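Local coordinates for pyruvate kinase (Cryptosporidium parvum, PDB 6P0Y), which probably catalyses the last step of glycolysis, transferring the phosphoryl group of phosphoenolpyruvate to ADP to give pyruvate and ATP, at residues I48-G53 / V359-E364. Numbering follows the deposited sequence.
With ADP (adenosine-5'-diphosphate), chain C.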
# COMPACT_ATOMS: atom_id res chain seq x y z
N ILE A 48 3.45 -29.44 -16.73
CA ILE A 48 4.51 -29.83 -17.71
C ILE A 48 3.84 -30.46 -18.93
O ILE A 48 3.09 -31.44 -18.76
CB ILE A 48 5.54 -30.78 -17.06
CG1 ILE A 48 6.16 -30.16 -15.80
CG2 ILE A 48 6.59 -31.19 -18.07
CD1 ILE A 48 7.14 -31.06 -15.08
N ILE A 49 4.11 -29.91 -20.12
CA ILE A 49 3.76 -30.51 -21.44
C ILE A 49 4.97 -31.30 -21.93
O ILE A 49 6.08 -30.73 -21.95
CB ILE A 49 3.33 -29.43 -22.45
CG1 ILE A 49 2.08 -28.68 -21.98
CG2 ILE A 49 3.14 -30.02 -23.84
CD1 ILE A 49 1.74 -27.45 -22.79
N CYS A 50 4.78 -32.57 -22.30
CA CYS A 50 5.80 -33.43 -22.95
C CYS A 50 5.39 -33.68 -24.41
O CYS A 50 4.28 -34.21 -24.63
CB CYS A 50 5.96 -34.75 -22.22
SG CYS A 50 6.49 -34.54 -20.50
N THR A 51 6.24 -33.27 -25.35
CA THR A 51 6.09 -33.58 -26.80
C THR A 51 6.41 -35.06 -27.00
O THR A 51 7.54 -35.46 -26.65
CB THR A 51 6.98 -32.68 -27.66
OG1 THR A 51 6.63 -31.32 -27.41
CG2 THR A 51 6.85 -32.97 -29.14
N ILE A 52 5.44 -35.84 -27.49
CA ILE A 52 5.56 -37.31 -27.69
C ILE A 52 6.13 -37.56 -29.09
O ILE A 52 5.62 -36.96 -30.05
CB ILE A 52 4.20 -38.01 -27.48
CG1 ILE A 52 3.54 -37.59 -26.16
CG2 ILE A 52 4.35 -39.53 -27.56
CD1 ILE A 52 4.46 -37.67 -24.95
N GLY A 53 7.16 -38.41 -29.17
CA GLY A 53 7.83 -38.79 -30.43
C GLY A 53 8.53 -40.14 -30.29
O GLY A 53 8.32 -40.86 -29.32
N VAL A 359 5.16 -25.31 -18.48
CA VAL A 359 6.44 -25.39 -19.25
C VAL A 359 6.30 -26.54 -20.26
O VAL A 359 5.33 -27.30 -20.15
CB VAL A 359 7.66 -25.57 -18.32
CG1 VAL A 359 7.97 -24.29 -17.56
CG2 VAL A 359 7.49 -26.73 -17.36
N MET A 360 7.22 -26.64 -21.23
CA MET A 360 7.11 -27.62 -22.33
C MET A 360 8.48 -28.22 -22.66
O MET A 360 9.46 -27.45 -22.78
CB MET A 360 6.53 -26.98 -23.59
CG MET A 360 6.12 -27.98 -24.66
SD MET A 360 5.10 -27.25 -25.95
CE MET A 360 6.36 -26.78 -27.14
N LEU A 361 8.53 -29.54 -22.83
CA LEU A 361 9.68 -30.29 -23.37
C LEU A 361 9.36 -30.69 -24.82
O LEU A 361 8.25 -31.20 -25.06
CB LEU A 361 9.94 -31.51 -22.48
CG LEU A 361 10.34 -31.17 -21.05
CD1 LEU A 361 9.79 -32.20 -20.08
CD2 LEU A 361 11.85 -31.06 -20.90
N SER A 362 10.30 -30.42 -25.73
CA SER A 362 10.17 -30.65 -27.20
C SER A 362 11.11 -31.78 -27.61
O SER A 362 10.71 -32.95 -27.44
CB SER A 362 10.42 -29.37 -27.95
OG SER A 362 9.38 -28.44 -27.70
N GLY A 363 12.31 -31.46 -28.09
CA GLY A 363 13.35 -32.44 -28.47
C GLY A 363 13.77 -33.32 -27.29
O GLY A 363 14.10 -34.50 -27.53
N GLU A 364 13.74 -32.77 -26.07
CA GLU A 364 14.23 -33.45 -24.84
C GLU A 364 13.44 -34.75 -24.62
O GLU A 364 14.03 -35.70 -24.09
CB GLU A 364 14.11 -32.55 -23.61
CG GLU A 364 14.76 -31.19 -23.76
CD GLU A 364 13.79 -30.05 -24.04
OE1 GLU A 364 12.79 -30.28 -24.75
OE2 GLU A 364 14.04 -28.93 -23.54
PB ADP C . 9.73 -28.81 -34.31
O1B ADP C . 9.47 -29.25 -35.74
O2B ADP C . 11.22 -29.09 -34.00
O3B ADP C . 9.36 -27.39 -34.03
PA ADP C . 8.95 -30.12 -31.86
O1A ADP C . 7.91 -31.18 -31.60
O2A ADP C . 8.87 -28.87 -31.06
O3A ADP C . 8.86 -29.79 -33.41
O5' ADP C . 10.43 -30.76 -31.80
C5' ADP C . 10.82 -32.07 -31.34
C4' ADP C . 11.49 -32.85 -32.45
O4' ADP C . 11.24 -34.26 -32.25
C3' ADP C . 11.03 -32.54 -33.88
O3' ADP C . 11.87 -31.57 -34.48
C2' ADP C . 11.17 -33.88 -34.58
O2' ADP C . 12.50 -34.08 -35.05
C1' ADP C . 10.82 -34.86 -33.46
N9 ADP C . 9.39 -35.17 -33.35
C8 ADP C . 8.44 -34.47 -32.64
N7 ADP C . 7.23 -34.98 -32.73
C5 ADP C . 7.40 -36.08 -33.55
C6 ADP C . 6.49 -37.05 -34.04
N6 ADP C . 5.19 -37.08 -33.73
N1 ADP C . 6.98 -38.01 -34.86
C2 ADP C . 8.28 -38.00 -35.15
N3 ADP C . 9.23 -37.16 -34.74
C4 ADP C . 8.72 -36.21 -33.94
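Thr51 meets the backbone of Leu361 twice: its N and its OG1 both donate to Leu361 O, each at 2.9 Å. The hydroxyl reaches this carbonyl because OG1 stands anti to the carbonyl carbon of Thr51 (chi1 -58°), and the same rotation puts CG2 on the side of the ADP alpha-phosphate, with O1A its nearest ligand atom. Two further bonds, Ile49 N to Val359 O and Leu361 N to Ile49 O, complete a parallel ladder in which Ile49 is the residue bonding to both sides of Met360; the two strand segments run parallel, their axes 20° apart in direction. Met360 CA also lies 3.3 Å from Ile49 O, a CA-H...O contact.

Side chains alternate between the two faces of the sheet. Ile49 and Met360 share one face, crossing at an angle, with Ile49 CG2 against Met360 CG at 3.7 Å. On the other, Ile48 and Val359 run side by side in the same direction, while Leu361 slants across so that its CD1 bridges Ile48 CG2 (3.9 Å) and Cys50 SG. Past the strand, Ser362 N bonds Glu364 OE1 at 2.7 Å, tying the turn to the first residues of helix 363-366.

This pairing of the first and eighth strands closes the TIM barrel of pyruvate kinase, and its C-terminal end borders the ADP site. Ile49 and Met360 face the barrel interior, both touching Arg74 of strand 72-76, which also hydrogen-bonds Thr51 OG1 and ADP. Outside, helix 371-387 packs on Cys50, Val359 and Leu361, and strand 72-76 continues the sheet beyond strand 47-51.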